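Long-range contacts in endosialidase (Enterobacteria phage phi92, PDB 4HIZ), which probably cleaves polysialic acid chains internally, hydrolysing alpha-2,8 and alpha-2,9 sialyl linkages as an endosialidase of the phage particle: residues Ile321-Asn326 and Thr335-Ser340; His293-Ile298 and Phe305-His310. One frame throughout, in Å; residues are numbered along the deposited sequence. Where two conformers were deposited one is given.

Contact 1. Residues Ile321-Asn326 and Thr335-Ser340; sequences ILYFNN and TRRTIS. With EDO (1,2-ethanediol), chain X.
One face of the Tyr-323 ring carries the guanidinium of Arg-337, laid almost flat upon it with the planes 10° apart. NH1 sits over the ring centre, 3.7 Å above its plane, while CD2 of the tyrosine lies beneath the middle of the guanidinium, so the two groups overlap with an offset. With Arg-337 CZ 4.0 Å from the Tyr-323 ring centroid, the stack is also a cation-pi interaction. At the ring edge, near its plane, stands OG1 of Thr-335. The Arg-337 chain runs extended from CG to NE (chi3 180°), crossing the tyrosine obliquely; its NH1 is held by the carbonyl of Leu-381. At the far end of the ring, Tyr-323 OH donates to a lone pair of Asn-325 OD1 at 2.9 Å.

These groups decorate the last two strands of an antiparallel four-stranded blade of the catalytic beta-propeller. Ile-321 with Arg-337 and Tyr-323 with Thr-335 are hydrogen-bonded pairs, each closed by two backbone bonds, and Ile-321 CG1 packs on Arg-337 CB at 3.8 Å. Between them Leu-322 and Arg-336 form a non-hydrogen-bonded pair on the other face, side by side and pointing the same way, with CD2 of Leu-322 3.7 Å from CG of Arg-336. The Arg-336 guanidinium continues past this apolar contact to the Leu-287 carbonyl, which accepts from NH2.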
loop_
_atom_site.group_PDB
_atom_site.type_symbol
_atom_site.label_atom_id
_atom_site.label_comp_id
_atom_site.label_asym_id
_atom_site.label_seq_id
_atom_site.Cartn_x
_atom_site.Cartn_y
_atom_site.Cartn_z
ATOM N N ILE A 321 -39.895 3.618 -15.935
ATOM C CA ILE A 321 -39.551 3.835 -14.535
ATOM C C ILE A 321 -40.467 3.051 -13.611
ATOM O O ILE A 321 -41.610 2.745 -13.956
ATOM C CB ILE A 321 -39.607 5.333 -14.172
ATOM C CG1 ILE A 321 -41.058 5.880 -14.193
ATOM C CG2 ILE A 321 -38.664 6.141 -15.124
ATOM C CD1 ILE A 321 -41.136 7.349 -13.763
ATOM N N LEU A 322 -39.953 2.726 -12.435
ATOM C CA LEU A 322 -40.796 2.311 -11.322
ATOM C C LEU A 322 -40.957 3.551 -10.460
ATOM O O LEU A 322 -39.970 4.072 -9.903
ATOM C CB LEU A 322 -40.128 1.193 -10.521
ATOM C CG LEU A 322 -39.661 -0.011 -11.377
ATOM C CD1 LEU A 322 -39.048 -1.057 -10.463
ATOM C CD2 LEU A 322 -40.827 -0.638 -12.199
ATOM N N TYR A 323 -42.198 4.019 -10.327
ATOM C CA TYR A 323 -42.473 5.252 -9.613
ATOM C C TYR A 323 -43.024 4.944 -8.212
ATOM O O TYR A 323 -44.052 4.287 -8.075
ATOM C CB TYR A 323 -43.459 6.114 -10.433
ATOM C CG TYR A 323 -43.993 7.301 -9.671
ATOM C CD1 TYR A 323 -43.304 8.491 -9.622
ATOM C CD2 TYR A 323 -45.200 7.207 -8.990
ATOM C CE1 TYR A 323 -43.812 9.566 -8.898
ATOM C CE2 TYR A 323 -45.699 8.255 -8.271
ATOM C CZ TYR A 323 -45.016 9.430 -8.225
ATOM O OH TYR A 323 -45.584 10.465 -7.480
ATOM N N PHE A 324 -42.310 5.389 -7.181
ATOM C CA PHE A 324 -42.660 5.109 -5.788
ATOM C C PHE A 324 -43.234 6.389 -5.199
ATOM O O PHE A 324 -42.539 7.393 -5.050
ATOM C CB PHE A 324 -41.402 4.754 -4.987
ATOM C CG PHE A 324 -40.816 3.423 -5.316
ATOM C CD1 PHE A 324 -40.059 3.235 -6.492
ATOM C CD2 PHE A 324 -40.987 2.359 -4.436
ATOM C CE1 PHE A 324 -39.502 2.002 -6.775
ATOM C CE2 PHE A 324 -40.419 1.105 -4.713
ATOM C CZ PHE A 324 -39.653 0.939 -5.885
ATOM N N ASN A 325 -44.521 6.376 -4.852
ATOM C CA ASN A 325 -45.143 7.607 -4.405
ATOM C C ASN A 325 -44.712 8.020 -2.989
ATOM O O ASN A 325 -44.591 9.226 -2.684
ATOM C CB ASN A 325 -46.669 7.474 -4.507
ATOM C CG ASN A 325 -47.353 8.811 -4.324
ATOM O OD1 ASN A 325 -47.153 9.737 -5.130
ATOM N ND2 ASN A 325 -48.112 8.947 -3.245
ATOM N N ASN A 326 -44.460 7.020 -2.141
ATOM C CA ASN A 326 -43.988 7.258 -0.786
ATOM C C ASN A 326 -43.284 6.014 -0.319
ATOM O O ASN A 326 -43.888 5.102 0.233
ATOM C CB ASN A 326 -45.141 7.595 0.149
ATOM C CG ASN A 326 -44.673 7.912 1.584
ATOM O OD1 ASN A 326 -43.535 7.608 2.006
ATOM N ND2 ASN A 326 -45.587 8.481 2.356
ATOM N N THR A 335 -45.498 2.071 -9.267
ATOM C CA THR A 335 -46.194 1.816 -10.537
ATOM C C THR A 335 -45.207 1.898 -11.674
ATOM O O THR A 335 -44.247 2.660 -11.635
ATOM C CB THR A 335 -47.314 2.827 -10.841
ATOM O OG1 THR A 335 -46.796 4.154 -10.678
ATOM C CG2 THR A 335 -48.523 2.600 -9.937
ATOM N N ARG A 336 -45.441 1.082 -12.700
ATOM C CA ARG A 336 -44.589 1.076 -13.883
ATOM C C ARG A 336 -45.110 2.118 -14.861
ATOM O O ARG A 336 -46.319 2.119 -15.217
ATOM C CB ARG A 336 -44.617 -0.296 -14.547
ATOM C CG ARG A 336 -44.152 -1.436 -13.653
ATOM C CD ARG A 336 -44.008 -2.718 -14.480
ATOM N NE ARG A 336 -43.722 -3.858 -13.614
ATOM C CZ ARG A 336 -42.998 -4.901 -13.981
ATOM N NH1 ARG A 336 -42.498 -4.953 -15.211
ATOM N NH2 ARG A 336 -42.805 -5.902 -13.124
ATOM N N ARG A 337 -44.232 3.008 -15.296
ATOM C CA ARG A 337 -44.577 4.019 -16.293
ATOM C C ARG A 337 -43.608 3.912 -17.451
ATOM O O ARG A 337 -42.398 4.128 -17.265
ATOM C CB ARG A 337 -44.537 5.408 -15.654
ATOM C CG ARG A 337 -45.638 5.560 -14.555
ATOM C CD ARG A 337 -45.530 6.832 -13.770
ATOM N NE ARG A 337 -46.619 6.871 -12.778
ATOM C CZ ARG A 337 -46.923 7.917 -12.034
ATOM N NH1 ARG A 337 -46.243 9.036 -12.164
ATOM N NH2 ARG A 337 -47.944 7.842 -11.184
ATOM N N THR A 338 -44.108 3.563 -18.625
ATOM C CA THR A 338 -43.194 3.215 -19.736
ATOM C C THR A 338 -43.138 4.283 -20.819
ATOM O O THR A 338 -44.076 5.090 -20.979
ATOM C CB THR A 338 -43.599 1.878 -20.409
ATOM O OG1 THR A 338 -44.947 1.961 -20.875
ATOM C CG2 THR A 338 -43.485 0.721 -19.409
ATOM N N ILE A 339 -42.034 4.287 -21.561
ATOM C CA ILE A 339 -41.946 5.105 -22.758
ATOM C C ILE A 339 -42.574 4.322 -23.917
ATOM O O ILE A 339 -42.873 3.123 -23.790
ATOM C CB ILE A 339 -40.475 5.492 -23.073
ATOM C CG1 ILE A 339 -39.639 4.263 -23.493
ATOM C CG2 ILE A 339 -39.865 6.202 -21.869
ATOM C CD1 ILE A 339 -38.223 4.664 -24.023
ATOM N N SER A 340 -42.811 5.000 -25.028
ATOM C CA SER A 340 -43.472 4.409 -26.194
ATOM C C SER A 340 -42.683 3.244 -26.779
ATOM O O SER A 340 -41.442 3.248 -26.731
ATOM C CB SER A 340 -43.642 5.484 -27.270
ATOM O OG SER A 340 -44.407 6.585 -26.788
HETATM C C1 EDO X . -42.642 10.978 5.115
HETATM O O1 EDO X . -43.084 11.073 6.483
HETATM C C2 EDO X . -43.533 10.036 4.318
HETATM O O2 EDO X . -44.843 9.999 4.896
HETATM O O HOH W 1 -46.848 4.851 -7.308
#

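Contact 2. Residues His293-Ile298 and Phe305-His310. With EDO (1,2-ethanediol), chain J.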
loop_
_atom_site.group_PDB
_atom_site.type_symbol
_atom_site.label_atom_id
_atom_site.label_comp_id
_atom_site.label_asym_id
_atom_site.label_seq_id
_atom_site.Cartn_x
_atom_site.Cartn_y
_atom_site.Cartn_z
ATOM N N HIS A 293 -32.170 0.144 -12.777
ATOM C CA HIS A 293 -31.013 0.945 -13.205
ATOM C C HIS A 293 -31.338 2.412 -13.074
ATOM O O HIS A 293 -32.373 2.865 -13.601
ATOM C CB HIS A 293 -30.682 0.582 -14.675
ATOM C CG HIS A 293 -29.553 1.373 -15.282
ATOM N ND1 HIS A 293 -29.753 2.588 -15.906
ATOM C CD2 HIS A 293 -28.227 1.097 -15.414
ATOM C CE1 HIS A 293 -28.599 3.023 -16.404
ATOM N NE2 HIS A 293 -27.665 2.130 -16.127
ATOM N N SER A 294 -30.501 3.156 -12.332
ATOM C CA SER A 294 -30.666 4.605 -12.143
ATOM C C SER A 294 -31.723 4.912 -11.066
ATOM O O SER A 294 -32.611 4.086 -10.763
ATOM C CB SER A 294 -30.989 5.333 -13.476
ATOM O OG SER A 294 -30.646 6.712 -13.410
ATOM N N PHE A 295 -31.611 6.102 -10.509
ATOM C CA PHE A 295 -32.415 6.488 -9.348
ATOM C C PHE A 295 -32.531 7.993 -9.385
ATOM O O PHE A 295 -31.533 8.700 -9.596
ATOM C CB PHE A 295 -31.687 6.052 -8.055
ATOM C CG PHE A 295 -32.390 6.443 -6.796
ATOM C CD1 PHE A 295 -32.103 7.657 -6.187
ATOM C CD2 PHE A 295 -33.318 5.585 -6.213
ATOM C CE1 PHE A 295 -32.732 8.028 -4.967
ATOM C CE2 PHE A 295 -33.966 5.932 -5.014
ATOM C CZ PHE A 295 -33.669 7.156 -4.392
ATOM N N THR A 296 -33.725 8.532 -9.129
ATOM C CA THR A 296 -33.785 9.982 -8.933
ATOM C C THR A 296 -34.941 10.356 -7.995
ATOM O O THR A 296 -36.011 9.729 -7.989
ATOM C CB THR A 296 -33.904 10.738 -10.293
ATOM O OG1 THR A 296 -33.769 12.149 -10.087
ATOM C CG2 THR A 296 -35.264 10.470 -10.961
ATOM N N VAL A 297 -34.699 11.365 -7.165
ATOM C CA VAL A 297 -35.714 11.835 -6.219
ATOM C C VAL A 297 -36.644 12.858 -6.846
ATOM O O VAL A 297 -36.193 13.806 -7.480
ATOM C CB VAL A 297 -35.069 12.452 -4.985
ATOM C CG1 VAL A 297 -36.151 13.098 -4.067
ATOM C CG2 VAL A 297 -34.307 11.380 -4.240
ATOM N N ILE A 298 -37.943 12.678 -6.642
ATOM C CA ILE A 298 -38.932 13.638 -7.113
ATOM C C ILE A 298 -39.311 14.565 -5.939
ATOM O O ILE A 298 -39.432 15.774 -6.124
ATOM C CB ILE A 298 -40.159 12.897 -7.672
ATOM C CG1 ILE A 298 -39.794 12.260 -9.024
ATOM C CG2 ILE A 298 -41.386 13.850 -7.789
ATOM C CD1 ILE A 298 -40.439 10.956 -9.253
ATOM N N PHE A 305 -39.788 8.880 -5.348
ATOM C CA PHE A 305 -38.629 8.701 -6.227
ATOM C C PHE A 305 -38.933 7.714 -7.342
ATOM O O PHE A 305 -39.969 7.048 -7.344
ATOM C CB PHE A 305 -37.352 8.347 -5.434
ATOM C CG PHE A 305 -37.388 7.031 -4.652
ATOM C CD1 PHE A 305 -37.486 5.786 -5.293
ATOM C CD2 PHE A 305 -37.162 7.046 -3.276
ATOM C CE1 PHE A 305 -37.444 4.585 -4.549
ATOM C CE2 PHE A 305 -37.085 5.846 -2.526
ATOM C CZ PHE A 305 -37.243 4.621 -3.139
ATOM N N ALA A 306 -38.035 7.647 -8.316
ATOM C CA ALA A 306 -38.237 6.759 -9.441
ATOM C C ALA A 306 -36.957 5.930 -9.644
ATOM O O ALA A 306 -35.844 6.416 -9.402
ATOM C CB ALA A 306 -38.556 7.541 -10.706
ATOM N N VAL A 307 -37.133 4.693 -10.106
ATOM C CA VAL A 307 -36.009 3.796 -10.424
ATOM C C VAL A 307 -36.181 3.406 -11.890
ATOM O O VAL A 307 -37.299 3.131 -12.317
ATOM C CB VAL A 307 -36.119 2.536 -9.548
ATOM C CG1 VAL A 307 -35.287 1.361 -10.087
ATOM C CG2 VAL A 307 -35.801 2.869 -8.071
ATOM N N GLY A 308 -35.106 3.422 -12.683
ATOM C CA GLY A 308 -35.266 3.030 -14.077
ATOM C C GLY A 308 -35.346 1.515 -14.211
ATOM O O GLY A 308 -34.849 0.757 -13.359
ATOM N N TYR A 309 -35.961 1.048 -15.290
ATOM C CA TYR A 309 -35.925 -0.404 -15.547
ATOM C C TYR A 309 -36.181 -0.693 -17.016
ATOM O O TYR A 309 -36.679 0.171 -17.772
ATOM C CB TYR A 309 -37.001 -1.158 -14.710
ATOM C CG TYR A 309 -38.396 -1.146 -15.358
ATOM C CD1 TYR A 309 -39.230 -0.028 -15.230
ATOM C CD2 TYR A 309 -38.846 -2.238 -16.087
ATOM C CE1 TYR A 309 -40.501 -0.001 -15.789
ATOM C CE2 TYR A 309 -40.118 -2.212 -16.681
ATOM C CZ TYR A 309 -40.924 -1.091 -16.525
ATOM O OH TYR A 309 -42.188 -1.052 -17.116
ATOM N N HIS A 310 -35.810 -1.892 -17.427
ATOM C CA HIS A 310 -36.261 -2.352 -18.742
ATOM C C HIS A 310 -36.411 -3.862 -18.751
ATOM O O HIS A 310 -35.856 -4.593 -17.894
ATOM C CB HIS A 310 -35.261 -1.894 -19.841
ATOM C CG HIS A 310 -34.034 -2.751 -19.960
ATOM N ND1 HIS A 310 -32.962 -2.651 -19.101
ATOM C CD2 HIS A 310 -33.710 -3.718 -20.856
ATOM C CE1 HIS A 310 -32.020 -3.514 -19.465
ATOM N NE2 HIS A 310 -32.457 -4.188 -20.520
HETATM C C1 EDO J . -30.545 15.258 -9.725
HETATM O O1 EDO J . -29.510 14.830 -8.828
HETATM C C2 EDO J . -31.872 14.576 -9.391
HETATM O O2 EDO J . -31.656 13.280 -8.782
#
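Phe-295 swings CG anti to its backbone N (chi1 178°), whereas Phe-305 holds CG between its own N and carbonyl carbon (chi1 62°), and these two settings bring the rings together on one face of the hairpin. Phe-295 CE2 comes down over the centre of the Phe-305 ring, 3.5 Å above its plane, and the neighbouring CZ reaches Phe-305 CG at 3.7 Å. The planes are inclined at 48°, an oblique meeting with the centroids 4.7 Å apart. On the same face Val-307 adds its CG2 methyl against CD2 of Phe-295, and CG2 of Val-297 lies near CB of Phe-305. The opposite face is lined by Thr-296 and Ala-306, with Ile-298 CD1 reaching Ala-306 CB at 4.2 Å.

Strands 291-297 and 304-311 are the first two of a four-stranded propeller blade, joined as an antiparallel hairpin. Thr-296 and Ala-306 form a hydrogen-bonded pair, closed by Ala-306 N to Thr-296 O at 2.9 Å and the return bond from Thr-296 N to Ala-306 O. Toward the other end the ladder is less regular. Gly-308 N donates to Ser-294 O at 3.2 Å from well above the carbonyl plane, and Ser-150 OG also binds that oxygen.

Buried polar side chains of strand 291-297 bond to neighbouring parts of the propeller: His-293 ND1 to the Pro-350 carbonyl, Ser-294 OG to Asp-88 and Ile-352 N, and Thr-296 OG1 to Tyr-354 N and, at 2.7 Å, to O2 of a bound 1,2-ethanediol. The ring contact therefore rests on apolar packing alone, while these polar groups are satisfied from beyond the hairpin.

Overall arrangement
Contact 2 and contact 1 follow one another along the chain and build a single antiparallel sheet, in which strands 291-297, 304-311, 318-324 and 335-338 lie in sequence order. Their centres are about 8 Å apart. The seam between them is the pairing of the two middle strands, where Leu-322 N probably donates to Val-307 O and Phe-324 N to Phe-305 O; Leu-322 also packs on Tyr-309. Such an up-and-down meander of four strands is the principle by which a beta-propeller blade is made from local hairpins. Here it supplies one blade of the catalytic propeller domain, with strand 291-297 adjoining strands 144-154 and 347-355 of other sheets.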